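Local coordinates for cytosine deaminase (Klebsiella pneumoniae, PDB 4R85), which probably catalyses the hydrolytic deamination of cytosine and 5-methylcytosine, as an iron-bound member of the amidohydrolase family, at residues L144-S156 with A172-T184. Numbering follows the deposited sequence.
Sequences LQIVAFPQEGIES and ADVVGGIPHYENT. With 17E (5-methylcytosine), chain G.
Val147 and Val174 pack against each other where two neighbouring parallel strands of the amidohydrolase TIM barrel pair, joined as a beta-alpha-beta unit through helix 160-170. Val147 CG2 meets Val174 CB at 3.7 Å, and the two side chains cross at a slant. Ala148 N donates a hydrogen bond to Val174 O at 2.9 Å. At the start of the pairing, Asp173 turns its carboxylate back to Ile146 N, which OD2 accepts on its anti lone pair; OD1 forms a salt bridge with Lys135.

Past the strands, both segments line the 5-methylcytosine pocket. The Gln151 chain bends at chi2 (70°) and sets its amide nearly coplanar with the base. Gln151 OE1 accepts from ligand N1 at 2.7 Å. Gln151 NE2 donates to ligand O2 at 3.0 Å; both are nearly straight. Ile178 CD1 sits beside NE2 and ligand O2. The Phe149 ring has Gly177 O and ligand O2 at its edge, while Gln151 N lies over one face.

Farther out, the buried Glu182 carboxylate ties down residues 154-156. Glu182 OE1 takes Ile154 N on its syn lone pair at 2.8 Å. OE2 accepts from Glu155 N and Ser156 OG, which in turn accepts Asn183 N at 3.1 Å.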
ATOM      1  N   LEU A 144       1.624  26.587  -1.732  1.00 20.00           N
ATOM      2  CA  LEU A 144       2.742  25.892  -2.368  1.00 19.21           C
ATOM      3  C   LEU A 144       4.101  26.454  -1.956  1.00 20.85           C
ATOM      4  O   LEU A 144       4.336  27.654  -2.070  1.00 23.21           O
ATOM      5  CB  LEU A 144       2.597  25.978  -3.893  1.00 15.67           C
ATOM      6  CG  LEU A 144       3.646  25.256  -4.749  1.00 14.03           C
ATOM      7  CD1 LEU A 144       3.603  23.750  -4.487  1.00 13.46           C
ATOM      8  CD2 LEU A 144       3.414  25.556  -6.231  1.00 21.32           C
ATOM      9  N   GLN A 145       4.997  25.586  -1.492  1.00 13.41           N
ATOM     10  CA  GLN A 145       6.397  25.970  -1.314  1.00 15.83           C
ATOM     11  C   GLN A 145       7.236  25.408  -2.446  1.00 16.37           C
ATOM     12  O   GLN A 145       6.998  24.296  -2.908  1.00 18.57           O
ATOM     13  CB  GLN A 145       6.943  25.453   0.011  1.00 16.49           C
ATOM     14  CG  GLN A 145       6.260  26.075   1.213  1.00 13.14           C
ATOM     15  CD  GLN A 145       6.904  25.651   2.522  1.00 14.13           C
ATOM     16  OE1 GLN A 145       7.952  24.997   2.534  1.00 16.36           O
ATOM     17  NE2 GLN A 145       6.282  26.029   3.635  1.00 15.98           N
ATOM     18  N   ILE A 146       8.233  26.167  -2.881  1.00 14.72           N
ATOM     19  CA  ILE A 146       9.076  25.711  -3.989  1.00 12.91           C
ATOM     20  C   ILE A 146      10.539  25.556  -3.593  1.00 13.87           C
ATOM     21  O   ILE A 146      11.149  26.494  -3.084  1.00 14.29           O
ATOM     22  CB  ILE A 146       8.983  26.673  -5.180  1.00 15.25           C
ATOM     23  CG1 ILE A 146       7.568  26.647  -5.761  1.00 17.45           C
ATOM     24  CG2 ILE A 146      10.034  26.322  -6.236  1.00 16.00           C
ATOM     25  CD1 ILE A 146       7.237  27.861  -6.596  1.00 15.77           C
ATOM     26  N   VAL A 147      11.091  24.370  -3.852  1.00 12.80           N
ATOM     27  CA  VAL A 147      12.489  24.072  -3.562  1.00 12.98           C
ATOM     28  C   VAL A 147      13.348  24.130  -4.834  1.00 17.91           C
ATOM     29  O   VAL A 147      13.045  23.455  -5.825  1.00 14.50           O
ATOM     30  CB  VAL A 147      12.653  22.654  -2.982  1.00 13.12           C
ATOM     31  CG1 VAL A 147      14.088  22.450  -2.466  1.00 11.98           C
ATOM     32  CG2 VAL A 147      11.625  22.372  -1.858  1.00 15.04           C
ATOM     33  N   ALA A 148      14.419  24.919  -4.799  1.00 12.07           N
ATOM     34  CA  ALA A 148      15.429  24.886  -5.860  1.00 16.17           C
ATOM     35  C   ALA A 148      16.265  23.617  -5.753  1.00 15.09           C
ATOM     36  O   ALA A 148      17.205  23.542  -4.964  1.00 16.18           O
ATOM     37  CB  ALA A 148      16.319  26.108  -5.789  1.00 16.15           C
ATOM     38  N   PHE A 149      15.927  22.632  -6.574  1.00 12.67           N
ATOM     39  CA  PHE A 149      16.498  21.295  -6.490  1.00 12.59           C
ATOM     40  C   PHE A 149      17.455  21.100  -7.663  1.00 12.79           C
ATOM     41  O   PHE A 149      17.025  21.109  -8.813  1.00 13.74           O
ATOM     42  CB  PHE A 149      15.365  20.261  -6.562  1.00 10.88           C
ATOM     43  CG  PHE A 149      15.836  18.831  -6.713  1.00 10.54           C
ATOM     44  CD1 PHE A 149      16.758  18.285  -5.833  1.00 13.86           C
ATOM     45  CD2 PHE A 149      15.334  18.031  -7.724  1.00 15.76           C
ATOM     46  CE1 PHE A 149      17.183  16.970  -5.967  1.00 14.37           C
ATOM     47  CE2 PHE A 149      15.747  16.718  -7.867  1.00 18.55           C
ATOM     48  CZ  PHE A 149      16.672  16.183  -6.990  1.00 14.38           C
ATOM     49  N   PRO A 150      18.759  20.967  -7.377  1.00 13.46           N
ATOM     50  CA  PRO A 150      19.751  20.823  -8.449  1.00 14.30           C
ATOM     51  C   PRO A 150      19.917  19.347  -8.815  1.00 12.79           C
ATOM     52  O   PRO A 150      20.879  18.717  -8.384  1.00 12.06           O
ATOM     53  CB  PRO A 150      21.028  21.357  -7.806  1.00 11.58           C
ATOM     54  CG  PRO A 150      20.864  20.986  -6.328  1.00 13.39           C
ATOM     55  CD  PRO A 150      19.375  21.030  -6.036  1.00 14.46           C
ATOM     56  N   GLN A 151      18.980  18.814  -9.595  1.00 13.19           N
ATOM     57  CA  GLN A 151      18.952  17.385  -9.922  1.00 16.33           C
ATOM     58  C   GLN A 151      20.291  16.807 -10.373  1.00 15.87           C
ATOM     59  O   GLN A 151      20.674  15.703  -9.973  1.00 12.16           O
ATOM     60  CB  GLN A 151      17.917  17.117 -11.011  1.00 12.20           C
ATOM     61  CG  GLN A 151      17.889  15.681 -11.506  1.00 11.09           C
ATOM     62  CD  GLN A 151      17.325  14.737 -10.456  1.00 12.77           C
ATOM     63  OE1 GLN A 151      16.116  14.525 -10.385  1.00 16.61           O
ATOM     64  NE2 GLN A 151      18.198  14.183  -9.625  1.00 14.36           N
ATOM     65  N   GLU A 152      21.002  17.532 -11.225  1.00 13.36           N
ATOM     66  CA  GLU A 152      22.237  16.970 -11.759  1.00 13.45           C
ATOM     67  C   GLU A 152      23.482  17.431 -11.002  1.00 14.69           C
ATOM     68  O   GLU A 152      24.613  17.259 -11.465  1.00 18.47           O
ATOM     69  CB  GLU A 152      22.324  17.205 -13.271  1.00 13.17           C
ATOM     70  CG  GLU A 152      21.175  16.473 -13.970  1.00 21.17           C
ATOM     71  CD  GLU A 152      21.271  16.481 -15.475  1.00 28.38           C
ATOM     72  OE1 GLU A 152      20.224  16.694 -16.128  1.00 24.31           O
ATOM     73  OE2 GLU A 152      22.383  16.269 -15.997  1.00 32.19           O
ATOM     74  N   GLY A 153      23.266  17.997  -9.820  1.00 15.63           N
ATOM     75  CA  GLY A 153      24.368  18.379  -8.960  1.00 12.99           C
ATOM     76  C   GLY A 153      24.666  19.861  -8.989  1.00 19.71           C
ATOM     77  O   GLY A 153      24.479  20.536 -10.006  1.00 21.83           O
ATOM     78  N   ILE A 154      25.116  20.373  -7.851  1.00 15.49           N
ATOM     79  CA  ILE A 154      25.589  21.745  -7.746  1.00 15.41           C
ATOM     80  C   ILE A 154      27.012  21.874  -8.299  1.00 17.33           C
ATOM     81  O   ILE A 154      27.309  22.767  -9.101  1.00 19.52           O
ATOM     82  CB  ILE A 154      25.568  22.208  -6.269  1.00 18.67           C
ATOM     83  CG1 ILE A 154      24.128  22.232  -5.763  1.00 18.76           C
ATOM     84  CG2 ILE A 154      26.225  23.577  -6.118  1.00 20.37           C
ATOM     85  CD1 ILE A 154      23.992  22.572  -4.289  1.00 17.50           C
ATOM     86  N   GLU A 155      27.897  20.984  -7.863  1.00 13.13           N
ATOM     87  CA  GLU A 155      29.309  21.088  -8.209  1.00 13.27           C
ATOM     88  C   GLU A 155      29.607  20.332  -9.493  1.00 20.56           C
ATOM     89  O   GLU A 155      30.673  20.490 -10.075  1.00 24.52           O
ATOM     90  CB  GLU A 155      30.187  20.512  -7.083  1.00 12.90           C
ATOM     91  CG  GLU A 155      29.804  20.921  -5.667  1.00 13.95           C
ATOM     92  CD  GLU A 155      30.177  22.370  -5.339  1.00 26.87           C
ATOM     93  OE1 GLU A 155      30.416  22.660  -4.150  1.00 28.79           O
ATOM     94  OE2 GLU A 155      30.235  23.221  -6.258  1.00 29.62           O
ATOM     95  N   SER A 156      28.656  19.504  -9.918  1.00 24.67           N
ATOM     96  CA  SER A 156      28.898  18.525 -10.977  1.00 33.84           C
ATOM     97  C   SER A 156      28.188  18.874 -12.296  1.00 35.10           C
ATOM     98  O   SER A 156      28.299  18.144 -13.282  1.00 43.36           O
ATOM     99  CB  SER A 156      28.469  17.132 -10.491  1.00 33.82           C
ATOM    100  OG  SER A 156      28.961  16.857  -9.173  1.00 25.61           O
ATOM    101  N   ALA A 172      12.289  31.037  -5.300  1.00 18.92           N
ATOM    102  CA  ALA A 172      12.158  29.745  -4.628  1.00 15.56           C
ATOM    103  C   ALA A 172      12.302  29.949  -3.111  1.00 19.16           C
ATOM    104  O   ALA A 172      13.204  30.657  -2.658  1.00 23.88           O
ATOM    105  CB  ALA A 172      13.198  28.765  -5.134  1.00 15.35           C
ATOM    106  N   ASP A 173      11.399  29.344  -2.343  1.00 19.90           N
ATOM    107  CA  ASP A 173      11.344  29.526  -0.887  1.00 24.38           C
ATOM    108  C   ASP A 173      12.348  28.635  -0.159  1.00 22.93           C
ATOM    109  O   ASP A 173      12.732  28.921   0.981  1.00 22.67           O
ATOM    110  CB  ASP A 173       9.955  29.168  -0.348  1.00 29.10           C
ATOM    111  CG  ASP A 173       8.835  29.573  -1.278  1.00 40.69           C
ATOM    112  OD1 ASP A 173       8.319  30.703  -1.127  1.00 46.25           O
ATOM    113  OD2 ASP A 173       8.462  28.761  -2.156  1.00 36.58           O
ATOM    114  N   VAL A 174      12.731  27.529  -0.795  1.00 12.77           N
ATOM    115  CA  VAL A 174      13.561  26.529  -0.131  1.00 16.01           C
ATOM    116  C   VAL A 174      14.801  26.198  -0.956  1.00 14.24           C
ATOM    117  O   VAL A 174      14.731  26.089  -2.188  1.00 15.86           O
ATOM    118  CB  VAL A 174      12.762  25.222   0.135  1.00 16.53           C
ATOM    119  CG1 VAL A 174      13.517  24.307   1.095  1.00 14.60           C
ATOM    120  CG2 VAL A 174      11.394  25.537   0.694  1.00 13.34           C
ATOM    121  N   VAL A 175      15.939  26.055  -0.276  1.00 12.67           N
ATOM    122  CA  VAL A 175      17.181  25.655  -0.931  1.00 11.73           C
ATOM    123  C   VAL A 175      17.337  24.135  -0.909  1.00 13.00           C
ATOM    124  O   VAL A 175      17.297  23.513   0.161  1.00 12.24           O
ATOM    125  CB  VAL A 175      18.412  26.278  -0.255  1.00 13.82           C
ATOM    126  CG1 VAL A 175      19.689  25.725  -0.874  1.00 14.64           C
ATOM    127  CG2 VAL A 175      18.373  27.804  -0.357  1.00 12.51           C
ATOM    128  N   GLY A 176      17.534  23.539  -2.089  1.00 16.53           N
ATOM    129  CA  GLY A 176      17.664  22.096  -2.196  1.00 11.60           C
ATOM    130  C   GLY A 176      19.099  21.621  -2.353  1.00 13.55           C
ATOM    131  O   GLY A 176      20.037  22.401  -2.223  1.00 12.75           O
ATOM    132  N   GLY A 177      19.267  20.333  -2.637  1.00 11.53           N
ATOM    133  CA  GLY A 177      20.588  19.769  -2.840  1.00 13.94           C
ATOM    134  C   GLY A 177      20.522  18.283  -3.142  1.00 12.11           C
ATOM    135  O   GLY A 177      19.460  17.675  -3.031  1.00 12.78           O
ATOM    136  N   ILE A 178      21.659  17.698  -3.514  1.00 10.15           N
ATOM    137  CA  ILE A 178      21.720  16.262  -3.799  1.00 12.38           C
ATOM    138  C   ILE A 178      23.162  15.739  -3.621  1.00 10.58           C
ATOM    139  O   ILE A 178      23.767  15.186  -4.545  1.00 10.57           O
ATOM    140  CB  ILE A 178      21.112  15.957  -5.216  1.00 10.94           C
ATOM    141  CG1 ILE A 178      20.819  14.461  -5.390  1.00 13.76           C
ATOM    142  CG2 ILE A 178      21.967  16.560  -6.353  1.00 10.14           C
ATOM    143  CD1 ILE A 178      20.220  14.097  -6.737  1.00 12.09           C
ATOM    144  N   PRO A 179      23.719  15.908  -2.403  1.00 12.43           N
ATOM    145  CA  PRO A 179      25.143  15.657  -2.151  1.00  9.77           C
ATOM    146  C   PRO A 179      25.591  14.248  -2.507  1.00 10.52           C
ATOM    147  O   PRO A 179      26.722  14.088  -2.962  1.00 11.95           O
ATOM    148  CB  PRO A 179      25.289  15.901  -0.636  1.00 15.52           C
ATOM    149  CG  PRO A 179      23.897  15.807  -0.087  1.00 18.36           C
ATOM    150  CD  PRO A 179      23.034  16.370  -1.184  1.00 13.85           C
ATOM    151  N   HIS A 180      24.730  13.245  -2.315  1.00 12.33           N
ATOM    152  CA  HIS A 180      25.106  11.866  -2.641  1.00 14.48           C
ATOM    153  C   HIS A 180      25.302  11.654  -4.144  1.00 17.01           C
ATOM    154  O   HIS A 180      25.930  10.673  -4.566  1.00 18.51           O
ATOM    155  CB  HIS A 180      24.052  10.885  -2.112  1.00 15.27           C
ATOM    156  CG  HIS A 180      22.724  11.028  -2.780  1.00 13.84           C
ATOM    157  ND1 HIS A 180      21.820  12.003  -2.422  1.00 20.97           N
ATOM    158  CD2 HIS A 180      22.161  10.347  -3.806  1.00 13.76           C
ATOM    159  CE1 HIS A 180      20.753  11.916  -3.194  1.00 17.35           C
ATOM    160  NE2 HIS A 180      20.932  10.921  -4.042  1.00 12.12           N
ATOM    161  N   TYR A 181      24.777  12.566  -4.961  1.00 13.83           N
ATOM    162  CA  TYR A 181      24.897  12.429  -6.422  1.00 16.62           C
ATOM    163  C   TYR A 181      26.071  13.219  -7.003  1.00 18.99           C
ATOM    164  O   TYR A 181      26.424  13.035  -8.167  1.00 14.47           O
ATOM    165  CB  TYR A 181      23.585  12.818  -7.122  1.00 14.17           C
ATOM    166  CG  TYR A 181      23.508  12.471  -8.597  1.00 18.76           C
ATOM    167  CD1 TYR A 181      23.380  13.472  -9.555  1.00 24.03           C
ATOM    168  CD2 TYR A 181      23.550  11.152  -9.031  1.00 21.91           C
ATOM    169  CE1 TYR A 181      23.302  13.177 -10.902  1.00 25.66           C
ATOM    170  CE2 TYR A 181      23.478  10.842 -10.391  1.00 25.31           C
ATOM    171  CZ  TYR A 181      23.349  11.863 -11.319  1.00 27.42           C
ATOM    172  OH  TYR A 181      23.279  11.588 -12.670  1.00 31.16           O
ATOM    173  N   GLU A 182      26.691  14.083  -6.203  1.00 15.16           N
ATOM    174  CA  GLU A 182      27.877  14.802  -6.683  1.00 15.56           C
ATOM    175  C   GLU A 182      28.983  13.796  -7.031  1.00 15.61           C
ATOM    176  O   GLU A 182      29.047  12.700  -6.461  1.00 15.42           O
ATOM    177  CB  GLU A 182      28.374  15.819  -5.655  1.00 14.44           C
ATOM    178  CG  GLU A 182      27.282  16.782  -5.149  1.00 13.60           C
ATOM    179  CD  GLU A 182      26.950  17.892  -6.132  1.00 18.32           C
ATOM    180  OE1 GLU A 182      25.991  18.649  -5.857  1.00 18.72           O
ATOM    181  OE2 GLU A 182      27.646  18.019  -7.170  1.00 19.70           O
ATOM    182  N   ASN A 183      29.848  14.184  -7.957  1.00 12.48           N
ATOM    183  CA  ASN A 183      30.783  13.252  -8.593  1.00 13.67           C
ATOM    184  C   ASN A 183      31.834  12.653  -7.651  1.00 16.85           C
ATOM    185  O   ASN A 183      32.315  11.544  -7.883  1.00 16.28           O
ATOM    186  CB  ASN A 183      31.475  13.916  -9.791  1.00 11.85           C
ATOM    187  CG  ASN A 183      30.542  14.112 -10.978  1.00 23.24           C
ATOM    188  OD1 ASN A 183      29.460  13.524 -11.042  1.00 22.61           O
ATOM    189  ND2 ASN A 183      30.967  14.938 -11.932  1.00 18.18           N
ATOM    190  N   THR A 184      32.221  13.402  -6.622  1.00 11.23           N
ATOM    191  CA  THR A 184      33.168  12.888  -5.634  1.00 11.95           C
ATOM    192  C   THR A 184      32.650  13.209  -4.243  1.00 12.11           C
ATOM    193  O   THR A 184      31.815  14.103  -4.070  1.00 12.39           O
ATOM    194  CB  THR A 184      34.576  13.504  -5.767  1.00 16.93           C
ATOM    195  OG1 THR A 184      34.543  14.898  -5.416  1.00 13.91           O
ATOM    196  CG2 THR A 184      35.106  13.348  -7.170  1.00 12.51           C
TER
HETATM  197  N1  17E G 501      15.005  12.955  -8.470  1.00 12.92           N
HETATM  198  C2  17E G 501      15.679  12.393  -7.466  1.00 13.67           C
HETATM  199  O2  17E G 501      17.024  12.631  -7.343  1.00 13.81           O
HETATM  200  N3  17E G 501      15.075  11.606  -6.571  1.00 15.01           N
HETATM  201  C4  17E G 501      13.759  11.352  -6.667  1.00 19.47           C
HETATM  202  N4  17E G 501      13.126  10.508  -5.705  1.00 20.70           N
HETATM  203  C5  17E G 501      13.011  11.920  -7.700  1.00 13.49           C
HETATM  204  C6  17E G 501      13.681  12.737  -8.606  1.00 14.79           C
HETATM  205  CM5 17E G 501      11.545  11.651  -7.819  1.00 14.00           C
HETATM  206  O   HOH W   1      29.391  15.683 -14.084  1.00 30.83           O